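Local coordinates for uncharacterized protein DUF1185 (Bordetella bronchiseptica RB50, PDB 3BYQ), which is of unknown function but adopts a variant of the Bacillus chorismate mutase fold and may take part in amino-acid metabolism, at residues E6-T11 and P159-F164; L63-L68 and R107-E112; R143-S148 and L181-V186. All coordinates share one frame; numbering follows the deposited sequence. Where two conformers were deposited one is given.

Contact 1 of 3, residues E6-T11 and P159-F164; sequences EIRKRT and PREILF. With EDO (1,2-ethanediol), chain I.
A bidentate salt bridge between Arg8 and Glu161 reaches across the sheet of this chorismate-mutase-like fold, joining the first strand, 7-17, to the start of strand 161-169. Arg8 meets the carboxylate side-on, with NE and one terminal nitrogen each taking its own oxygen. Arg8 NE donates to Glu161 OE2 at 2.6 Å, with an N-H...O angle of 153°. The second bond runs from Arg8 NH2 to Glu161 OE1 over 2.9 Å. Both oxygens use their syn lone pairs, and the guanidinium and carboxylate planes lie only 9° apart, so the two flat groups meet edge to edge and neither can turn without giving up a bond. The Arg8 chain leaves with CG anti to the backbone N and then bends at chi3 (62°), which swings the NE edge round to the acid.

The two strands are not direct neighbours here: the CA atoms of Arg8 and Glu161 are 9.2 Å apart, and strand 29-39 runs between them, antiparallel to both. Val37 of that middle strand touches both side chains, so the ion pair spans over it. Each partner is buried and has further polar support. Arg8 NH1 forms a second salt bridge with Asp155, while Glu161 OE1 also accepts the backbone N-H of Arg158. Lys9, Arg10 and Thr11 pair antiparallel with a strand of the second subunit, which carries the sheet across that interface.

Just before Glu161, Arg160 NH1 forms a salt bridge with Asp89 and adds a weak hydrogen bond, 3.4 Å long, to O1 of the ethanediol. Pro159 CG packs on the ethanediol C1 at 3.6 Å. This molecule probably came from the crystallisation liquor.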
loop_
_atom_site.group_PDB
_atom_site.type_symbol
_atom_site.label_atom_id
_atom_site.label_comp_id
_atom_site.label_asym_id
_atom_site.label_seq_id
_atom_site.Cartn_x
_atom_site.Cartn_y
_atom_site.Cartn_z
ATOM N N GLU B 6 -13.699 -22.981 10.613
ATOM C CA GLU B 6 -13.900 -22.116 11.785
ATOM C C GLU B 6 -13.813 -20.667 11.339
ATOM O O GLU B 6 -12.749 -20.193 11.015
ATOM C CB GLU B 6 -12.842 -22.400 12.836
ATOM C CG GLU B 6 -12.891 -23.820 13.335
ATOM C CD GLU B 6 -11.736 -24.164 14.250
ATOM O OE1 GLU B 6 -10.900 -23.286 14.571
ATOM O OE2 GLU B 6 -11.661 -25.336 14.639
ATOM N N ILE B 7 -14.945 -19.974 11.369
ATOM C CA ILE B 7 -15.033 -18.570 10.889
ATOM C C ILE B 7 -14.735 -17.542 11.995
ATOM O O ILE B 7 -15.386 -17.526 13.049
ATOM C CB ILE B 7 -16.445 -18.283 10.306
ATOM C CG1 ILE B 7 -16.823 -19.295 9.223
ATOM C CG2 ILE B 7 -16.546 -16.829 9.745
ATOM C CD1 ILE B 7 -18.268 -19.196 8.781
ATOM N N ARG B 8 -13.777 -16.660 11.727
ATOM C CA ARG B 8 -13.426 -15.591 12.639
ATOM C C ARG B 8 -14.312 -14.372 12.391
ATOM O O ARG B 8 -14.859 -13.765 13.293
ATOM C CB ARG B 8 -11.947 -15.212 12.485
ATOM C CG ARG B 8 -11.585 -14.088 13.426
ATOM C CD ARG B 8 -10.103 -13.857 13.593
ATOM N NE ARG B 8 -9.398 -13.471 12.385
ATOM C CZ ARG B 8 -9.179 -12.226 11.990
ATOM N NH1 ARG B 8 -9.679 -11.219 12.649
ATOM N NH2 ARG B 8 -8.493 -12.005 10.877
ATOM N N LYS B 9 -14.390 -14.012 11.118
ATOM C CA LYS B 9 -15.179 -12.850 10.696
ATOM C C LYS B 9 -15.610 -12.956 9.275
ATOM O O LYS B 9 -15.087 -13.756 8.512
ATOM C CB LYS B 9 -14.410 -11.541 10.942
ATOM C CG LYS B 9 -13.201 -11.378 10.123
ATOM C CD LYS B 9 -12.360 -10.199 10.614
ATOM C CE LYS B 9 -12.994 -8.864 10.397
ATOM N NZ LYS B 9 -12.116 -7.790 11.058
ATOM N N ARG B 10 -16.590 -12.135 8.949
ATOM C CA ARG B 10 -17.180 -12.087 7.618
ATOM C C ARG B 10 -17.416 -10.639 7.238
ATOM O O ARG B 10 -17.559 -9.775 8.101
ATOM C CB ARG B 10 -18.527 -12.812 7.633
ATOM C CG ARG B 10 -18.461 -14.322 7.732
ATOM C CD ARG B 10 -19.815 -14.915 7.963
ATOM N NE ARG B 10 -20.697 -14.758 6.806
ATOM C CZ ARG B 10 -21.965 -15.121 6.753
ATOM N NH1 ARG B 10 -22.515 -15.772 7.754
ATOM N NH2 ARG B 10 -22.668 -14.871 5.654
ATOM N N THR B 11 -17.370 -10.366 5.949
ATOM C CA THR B 11 -17.759 -9.058 5.455
ATOM C C THR B 11 -18.685 -9.215 4.275
ATOM O O THR B 11 -18.593 -10.176 3.496
ATOM C CB THR B 11 -16.581 -8.133 5.080
ATOM O OG1 THR B 11 -15.888 -8.680 3.944
ATOM C CG2 THR B 11 -15.647 -7.955 6.285
ATOM N N PRO B 159 -1.476 -14.864 9.024
ATOM C CA PRO B 159 -0.655 -15.884 8.431
ATOM C C PRO B 159 -1.250 -17.285 8.323
ATOM O O PRO B 159 -1.011 -17.985 7.330
ATOM C CB PRO B 159 0.586 -15.861 9.317
ATOM C CG PRO B 159 0.733 -14.399 9.680
ATOM C CD PRO B 159 -0.700 -13.946 9.891
ATOM N N ARG B 160 -2.035 -17.654 9.323
ATOM C CA ARG B 160 -2.596 -19.001 9.448
ATOM C C ARG B 160 -4.101 -19.050 9.174
ATOM O O ARG B 160 -4.816 -19.900 9.677
ATOM C CB ARG B 160 -2.227 -19.564 10.833
ATOM C CG ARG B 160 -0.712 -19.640 11.025
ATOM C CD ARG B 160 -0.300 -20.176 12.357
ATOM N NE ARG B 160 -0.354 -19.147 13.377
ATOM C CZ ARG B 160 0.444 -18.087 13.391
ATOM N NH1 ARG B 160 1.327 -17.876 12.413
ATOM N NH2 ARG B 160 0.317 -17.213 14.360
ATOM N N GLU B 161 -4.538 -18.113 8.351
ATOM C CA GLU B 161 -5.932 -18.000 7.909
ATOM C C GLU B 161 -6.058 -18.000 6.409
ATOM O O GLU B 161 -5.078 -17.933 5.661
ATOM C CB GLU B 161 -6.567 -16.725 8.430
ATOM C CG GLU B 161 -6.556 -16.608 9.922
ATOM C CD GLU B 161 -7.250 -15.379 10.413
ATOM O OE1 GLU B 161 -7.007 -14.283 9.828
ATOM O OE2 GLU B 161 -7.972 -15.481 11.443
ATOM N N ILE B 162 -7.306 -18.117 5.987
ATOM C CA ILE B 162 -7.692 -17.995 4.568
ATOM C C ILE B 162 -8.961 -17.175 4.480
ATOM O O ILE B 162 -9.847 -17.295 5.353
ATOM C CB ILE B 162 -7.991 -19.345 3.861
ATOM C CG1 ILE B 162 -6.891 -20.388 4.106
ATOM C CG2 ILE B 162 -8.217 -19.107 2.316
ATOM C CD1 ILE B 162 -7.341 -21.883 3.853
ATOM N N LEU B 163 -8.990 -16.274 3.497
ATOM C CA LEU B 163 -10.171 -15.452 3.190
ATOM C C LEU B 163 -10.759 -15.997 1.902
ATOM O O LEU B 163 -10.066 -16.121 0.881
ATOM C CB LEU B 163 -9.759 -13.972 3.038
ATOM C CG LEU B 163 -10.907 -12.959 2.842
ATOM C CD1 LEU B 163 -10.364 -11.535 3.097
ATOM C CD2 LEU B 163 -11.478 -13.028 1.437
ATOM N N PHE B 164 -12.006 -16.443 1.985
ATOM C CA PHE B 164 -12.756 -16.937 0.828
ATOM C C PHE B 164 -13.880 -15.973 0.524
ATOM O O PHE B 164 -14.543 -15.497 1.426
ATOM C CB PHE B 164 -13.337 -18.324 1.114
ATOM C CG PHE B 164 -12.298 -19.435 1.208
ATOM C CD1 PHE B 164 -11.550 -19.780 0.089
ATOM C CD2 PHE B 164 -12.136 -20.177 2.357
ATOM C CE1 PHE B 164 -10.629 -20.805 0.127
ATOM C CE2 PHE B 164 -11.205 -21.227 2.411
ATOM C CZ PHE B 164 -10.450 -21.527 1.279
HETATM C C1 EDO I . 3.859 -15.079 11.244
HETATM O O1 EDO I . 3.290 -15.056 12.566
HETATM C C2 EDO I . 5.248 -15.691 11.313
HETATM O O2 EDO I . 6.037 -14.890 12.196
#

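Contact 2 of 3, residues L63-L68 and R107-E112; sequences LLATEL and RSVLGE
Ala65 and Val109 mark the closest backbone approach of the two segments, with their CA atoms 6.6 Å apart. Residues 63-68 are a regular turn and a half inside helix 51-72, as the bonds from Glu67 N to Leu63 O and from Leu68 N to Leu64 O attest. Residues 107-112 are instead the end of helix 98-109 and the turn that follows. That end is a Schellman motif: Glu112 N reaches back to Arg107 O at 2.8 Å, Gly111 N bonds to Ser108 O at 3.3 Å, and Gly111 supplies the C-prime position with a phi of 79°.

Val109, in the last turn of its helix, is the residue that crosses the gap. Its CG2 methyl rests against Ala65 CB at 3.9 Å, and its CB lies almost as near. With CG2 beside its own backbone N and CG1 anti to it (chi1 161°), the valine sets both branches against the neighbouring helix. CG2 also reaches Thr66 OG1 at 4.0 Å, a contact of methyl with hydroxyl, whereas CG1 passes the carbonyl oxygen of Ala65 at 4.1 Å. Both helices belong to the helical layer of the chorismate-mutase-like fold: Ala65 and Leu64 meet Leu166 of strand 161-169, and Arg107 packs on Tyr80 of strand 79-86, as does Leu110 just after the helix. The small alanine therefore lies where one helix meets both the sheet and the next helix.

Across the segments the contact is wholly van der Waals, without a hydrogen bond, and only 115 Å² is buried. The polar atom at its margin, Thr66 OG1, is engaged within its own helix by Thr62 O. On the far side of the joint, Arg107 NH1 bonds to Tyr141 of the fifth subunit.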
loop_
_atom_site.group_PDB
_atom_site.type_symbol
_atom_site.label_atom_id
_atom_site.label_comp_id
_atom_site.label_asym_id
_atom_site.label_seq_id
_atom_site.Cartn_x
_atom_site.Cartn_y
_atom_site.Cartn_z
ATOM N N LEU B 63 -23.292 -20.936 2.053
ATOM C CA LEU B 63 -23.601 -19.888 3.009
ATOM C C LEU B 63 -23.449 -18.489 2.385
ATOM O O LEU B 63 -24.327 -17.603 2.488
ATOM C CB LEU B 63 -22.656 -20.014 4.220
ATOM C CG LEU B 63 -22.892 -18.994 5.341
ATOM C CD1 LEU B 63 -24.221 -19.254 6.110
ATOM C CD2 LEU B 63 -21.664 -18.951 6.255
ATOM N N LEU B 64 -22.305 -18.280 1.762
ATOM C CA LEU B 64 -21.960 -16.958 1.184
ATOM C C LEU B 64 -22.817 -16.647 -0.026
ATOM O O LEU B 64 -23.268 -15.513 -0.214
ATOM C CB LEU B 64 -20.469 -16.884 0.819
ATOM C CG LEU B 64 -19.493 -17.150 1.984
ATOM C CD1 LEU B 64 -18.024 -16.925 1.542
ATOM C CD2 LEU B 64 -19.779 -16.363 3.208
ATOM N N ALA B 65 -23.055 -17.663 -0.842
ATOM C CA ALA B 65 -23.851 -17.461 -2.061
ATOM C C ALA B 65 -25.272 -17.109 -1.668
ATOM O O ALA B 65 -25.889 -16.255 -2.257
ATOM C CB ALA B 65 -23.813 -18.721 -2.996
ATOM N N THR B 66 -25.785 -17.798 -0.667
ATOM C CA THR B 66 -27.161 -17.529 -0.170
ATOM C C THR B 66 -27.290 -16.109 0.347
ATOM O O THR B 66 -28.268 -15.413 0.078
ATOM C CB THR B 66 -27.588 -18.557 0.900
ATOM O OG1 THR B 66 -27.522 -19.869 0.308
ATOM C CG2 THR B 66 -28.986 -18.302 1.379
ATOM N N GLU B 67 -26.261 -15.653 1.037
ATOM C CA GLU B 67 -26.273 -14.301 1.569
ATOM C C GLU B 67 -26.345 -13.271 0.454
ATOM O O GLU B 67 -27.035 -12.256 0.552
ATOM C CB GLU B 67 -25.031 -14.038 2.403
ATOM C CG GLU B 67 -25.001 -12.673 2.986
ATOM C CD GLU B 67 -23.766 -12.404 3.848
ATOM O OE1 GLU B 67 -22.681 -12.984 3.566
ATOM O OE2 GLU B 67 -23.900 -11.597 4.797
ATOM N N LEU B 68 -25.605 -13.540 -0.612
ATOM C CA LEU B 68 -25.548 -12.617 -1.758
ATOM C C LEU B 68 -26.894 -12.553 -2.470
ATOM O O LEU B 68 -27.388 -11.473 -2.795
ATOM C CB LEU B 68 -24.428 -12.991 -2.708
ATOM C CG LEU B 68 -22.992 -12.638 -2.286
ATOM C CD1 LEU B 68 -21.932 -13.314 -3.206
ATOM C CD2 LEU B 68 -22.822 -11.103 -2.243
ATOM N N ARG B 107 -23.069 -21.780 -8.190
ATOM C CA ARG B 107 -23.853 -22.162 -9.343
ATOM C C ARG B 107 -25.094 -22.941 -8.934
ATOM O O ARG B 107 -26.178 -22.718 -9.487
ATOM C CB ARG B 107 -22.988 -22.876 -10.379
ATOM C CG ARG B 107 -22.050 -21.852 -10.984
ATOM C CD ARG B 107 -21.030 -22.497 -11.838
ATOM N NE ARG B 107 -21.619 -22.975 -13.069
ATOM C CZ ARG B 107 -20.935 -23.639 -13.979
ATOM N NH1 ARG B 107 -19.660 -23.921 -13.769
ATOM N NH2 ARG B 107 -21.524 -24.045 -15.086
ATOM N N SER B 108 -24.984 -23.781 -7.902
ATOM C CA SER B 108 -26.155 -24.542 -7.440
ATOM C C SER B 108 -27.231 -23.646 -6.804
ATOM O O SER B 108 -28.419 -23.823 -7.046
ATOM C CB SER B 108 -25.734 -25.662 -6.486
ATOM O OG SER B 108 -24.956 -26.614 -7.214
ATOM N N VAL B 109 -26.793 -22.665 -6.025
ATOM C CA VAL B 109 -27.700 -21.681 -5.411
ATOM C C VAL B 109 -28.458 -20.898 -6.473
ATOM O O VAL B 109 -29.635 -20.615 -6.331
ATOM C CB VAL B 109 -26.952 -20.729 -4.453
ATOM C CG1 VAL B 109 -27.740 -19.442 -4.159
ATOM C CG2 VAL B 109 -26.531 -21.516 -3.208
ATOM N N LEU B 110 -27.790 -20.642 -7.581
ATOM C CA LEU B 110 -28.356 -19.866 -8.690
ATOM C C LEU B 110 -29.111 -20.669 -9.763
ATOM O O LEU B 110 -29.426 -20.128 -10.805
ATOM C CB LEU B 110 -27.257 -19.056 -9.355
ATOM C CG LEU B 110 -26.610 -17.933 -8.546
ATOM C CD1 LEU B 110 -25.432 -17.233 -9.247
ATOM C CD2 LEU B 110 -27.706 -16.914 -8.202
ATOM N N GLY B 111 -29.376 -21.955 -9.540
ATOM C CA GLY B 111 -30.119 -22.751 -10.554
ATOM C C GLY B 111 -29.271 -23.224 -11.730
ATOM O O GLY B 111 -29.766 -23.444 -12.834
ATOM N N GLU B 112 -27.985 -23.366 -11.467
ATOM C CA GLU B 112 -27.002 -23.891 -12.466
ATOM C C GLU B 112 -26.855 -23.046 -13.753
ATOM O O GLU B 112 -26.984 -23.580 -14.873
ATOM C CB GLU B 112 -27.275 -25.363 -12.821
ATOM C CG GLU B 112 -27.419 -26.301 -11.626
ATOM C CD GLU B 112 -26.162 -26.463 -10.811
ATOM O OE1 GLU B 112 -25.092 -25.992 -11.255
ATOM O OE2 GLU B 112 -26.257 -27.083 -9.730
#

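Contact 3 of 3, residues R143-S148 and L181-V186; sequences RSHFNS and LTKEAV
His145 and Lys183 both turn CG anti to their carbonyl carbons, with chi1 values of -75° and -66°, and the lysine chain then bends at chi3 (-60°). With these torsions the two side chains cross at about a right angle, and the lysine methylenes reach the CE1-NE2 part of the imidazole obliquely. Lys183 CD lies 3.8 Å from His145 CE1. Both polar ends, His145 NE2 and Lys183 NZ, are bonded to OE1 of Glu78, so one acid oxygen probably holds the two groups side by side. At the other ring nitrogen, His145 ND1 is 2.7 Å from Ser144 OG, which lies in plane at the ring edge; together with the Glu78 bond this fixes the rotation of the imidazole.

The backbones are joined directly by Arg143 N donating to Leu181 O at 3.1 Å, the donor lying in the carbonyl plane. The same oxygen is gripped a second time by water 1, which donates to it at 2.7 Å and accepts from Ser144 N. Water 2 links Ser144 OG to Lys183 N, so Ser144 is connected through water to both Leu181 and Lys183.

Arg143 points its guanidinium elsewhere, to Leu178 O and to Glu100 of the fifth subunit, and Phe146 stacks on His99 of that same subunit. What results is a loop-to-loop packing joined by one direct backbone bond and two bridging waters, in which the C-terminal segment after strand 161-169 is laid against the turn leading into strand 147-151, beside a subunit interface.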
loop_
_atom_site.group_PDB
_atom_site.type_symbol
_atom_site.label_atom_id
_atom_site.label_comp_id
_atom_site.label_asym_id
_atom_site.label_seq_id
_atom_site.Cartn_x
_atom_site.Cartn_y
_atom_site.Cartn_z
ATOM N N ARG B 143 -19.860 -9.009 -23.800
ATOM C CA ARG B 143 -18.822 -7.990 -23.583
ATOM C C ARG B 143 -19.164 -6.881 -22.616
ATOM O O ARG B 143 -18.300 -6.350 -21.896
ATOM C CB ARG B 143 -18.359 -7.424 -24.930
ATOM C CG ARG B 143 -17.109 -6.578 -24.825
ATOM C CD ARG B 143 -16.701 -6.126 -26.181
ATOM N NE ARG B 143 -16.169 -7.232 -26.969
ATOM C CZ ARG B 143 -15.853 -7.157 -28.250
ATOM N NH1 ARG B 143 -16.105 -6.058 -28.913
ATOM N NH2 ARG B 143 -15.329 -8.196 -28.879
ATOM N N SER B 144 -20.432 -6.516 -22.600
ATOM C CA SER B 144 -20.921 -5.448 -21.770
ATOM C C SER B 144 -20.765 -5.678 -20.257
ATOM O O SER B 144 -20.761 -4.733 -19.465
ATOM C CB SER B 144 -22.404 -5.243 -22.024
ATOM O OG SER B 144 -23.137 -6.460 -21.880
ATOM N N HIS B 145 -20.636 -6.949 -19.894
ATOM C CA HIS B 145 -20.673 -7.367 -18.484
ATOM C C HIS B 145 -19.336 -7.560 -17.783
ATOM O O HIS B 145 -19.326 -7.689 -16.584
ATOM C CB HIS B 145 -21.550 -8.599 -18.323
ATOM C CG HIS B 145 -23.015 -8.287 -18.398
ATOM N ND1 HIS B 145 -23.584 -7.627 -19.472
ATOM C CD2 HIS B 145 -24.036 -8.626 -17.578
ATOM C CE1 HIS B 145 -24.886 -7.523 -19.273
ATOM N NE2 HIS B 145 -25.182 -8.092 -18.114
ATOM N N PHE B 146 -18.236 -7.654 -18.519
ATOM C CA PHE B 146 -16.901 -7.760 -17.873
ATOM C C PHE B 146 -16.731 -6.603 -16.941
ATOM O O PHE B 146 -16.968 -5.445 -17.316
ATOM C CB PHE B 146 -15.750 -7.757 -18.881
ATOM C CG PHE B 146 -15.831 -8.869 -19.863
ATOM C CD1 PHE B 146 -15.798 -10.183 -19.439
ATOM C CD2 PHE B 146 -15.830 -8.617 -21.213
ATOM C CE1 PHE B 146 -15.854 -11.218 -20.346
ATOM C CE2 PHE B 146 -15.851 -9.672 -22.142
ATOM C CZ PHE B 146 -15.871 -10.955 -21.691
ATOM N N ASN B 147 -16.332 -6.894 -15.714
ATOM C CA ASN B 147 -16.204 -5.866 -14.703
ATOM C C ASN B 147 -15.351 -6.350 -13.541
ATOM O O ASN B 147 -14.831 -7.467 -13.576
ATOM C CB ASN B 147 -17.597 -5.479 -14.169
ATOM C CG ASN B 147 -17.712 -4.016 -13.823
ATOM O OD1 ASN B 147 -16.734 -3.340 -13.472
ATOM N ND2 ASN B 147 -18.929 -3.494 -13.968
ATOM N N SER B 148 -15.196 -5.491 -12.539
ATOM C CA SER B 148 -14.349 -5.831 -11.391
ATOM C C SER B 148 -14.818 -5.164 -10.149
ATOM O O SER B 148 -15.433 -4.102 -10.207
ATOM C CB SER B 148 -12.896 -5.333 -11.632
ATOM O OG SER B 148 -12.320 -5.912 -12.772
ATOM N N LEU B 181 -20.651 -9.604 -28.101
ATOM C CA LEU B 181 -21.826 -10.459 -27.853
ATOM C C LEU B 181 -22.708 -9.808 -26.835
ATOM O O LEU B 181 -22.219 -9.328 -25.833
ATOM C CB LEU B 181 -21.397 -11.843 -27.363
ATOM C CG LEU B 181 -22.504 -12.900 -27.262
ATOM C CD1 LEU B 181 -22.945 -13.363 -28.647
ATOM C CD2 LEU B 181 -22.058 -14.068 -26.376
ATOM N N THR B 182 -24.000 -9.790 -27.116
ATOM C CA THR B 182 -24.993 -9.214 -26.231
ATOM C C THR B 182 -25.810 -10.319 -25.628
ATOM O O THR B 182 -25.789 -11.436 -26.080
ATOM C CB THR B 182 -25.976 -8.302 -26.983
ATOM O OG1 THR B 182 -26.729 -9.081 -27.929
ATOM C CG2 THR B 182 -25.223 -7.169 -27.707
ATOM N N LYS B 183 -26.538 -9.979 -24.583
ATOM C CA LYS B 183 -27.427 -10.937 -23.895
ATOM C C LYS B 183 -28.416 -11.519 -24.876
ATOM O O LYS B 183 -28.700 -12.716 -24.868
ATOM C CB LYS B 183 -28.172 -10.302 -22.730
ATOM C CG LYS B 183 -27.268 -9.892 -21.613
ATOM C CD LYS B 183 -28.043 -9.407 -20.390
ATOM C CE LYS B 183 -28.929 -8.219 -20.647
ATOM N NZ LYS B 183 -29.543 -7.862 -19.351
ATOM N N GLU B 184 -28.923 -10.659 -25.753
ATOM C CA GLU B 184 -29.896 -11.056 -26.764
ATOM C C GLU B 184 -29.315 -11.961 -27.833
ATOM O O GLU B 184 -30.028 -12.735 -28.472
ATOM C CB GLU B 184 -30.512 -9.822 -27.441
ATOM C CG GLU B 184 -31.358 -8.991 -26.516
ATOM C CD GLU B 184 -30.582 -7.990 -25.664
ATOM O OE1 GLU B 184 -29.326 -7.911 -25.708
ATOM O OE2 GLU B 184 -31.262 -7.253 -24.925
ATOM N N ALA B 185 -28.018 -11.863 -28.029
ATOM C CA ALA B 185 -27.328 -12.642 -29.057
ATOM C C ALA B 185 -26.865 -13.996 -28.573
ATOM O O ALA B 185 -26.477 -14.820 -29.371
ATOM C CB ALA B 185 -26.127 -11.864 -29.620
ATOM N N VAL B 186 -26.945 -14.239 -27.280
ATOM C CA VAL B 186 -26.524 -15.547 -26.744
ATOM C C VAL B 186 -27.408 -16.628 -27.389
ATOM O O VAL B 186 -28.644 -16.602 -27.276
ATOM C CB VAL B 186 -26.585 -15.598 -25.217
ATOM C CG1 VAL B 186 -26.411 -17.058 -24.686
ATOM C CG2 VAL B 186 -25.560 -14.653 -24.593
HETATM O O HOH W 1 -21.992 -6.706 -25.211
HETATM O O HOH W 2 -25.434 -7.223 -23.494
#

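In the fold
Contacts 1 and 2 adjoin although their centres are 20 Å apart: Arg10 NH2 of 6-11 forms a salt bridge with Glu67 OE1 of 63-68 at 2.8 Å, and Phe164 O packs on Leu64 CD1. Strands and helical layer are thus tied by charge as well as by packing, and contact 2 is nested within the chain loop that contact 1 closes. Contact 3 stands apart, its nearest atoms about 12 Å from contact 2 and about 14 Å from contact 1. It lies on the other side of the chain's centre from contact 1, yet strands 147-151 and 161-169 carry both to the same sheet. Along the chain, their segments alternate.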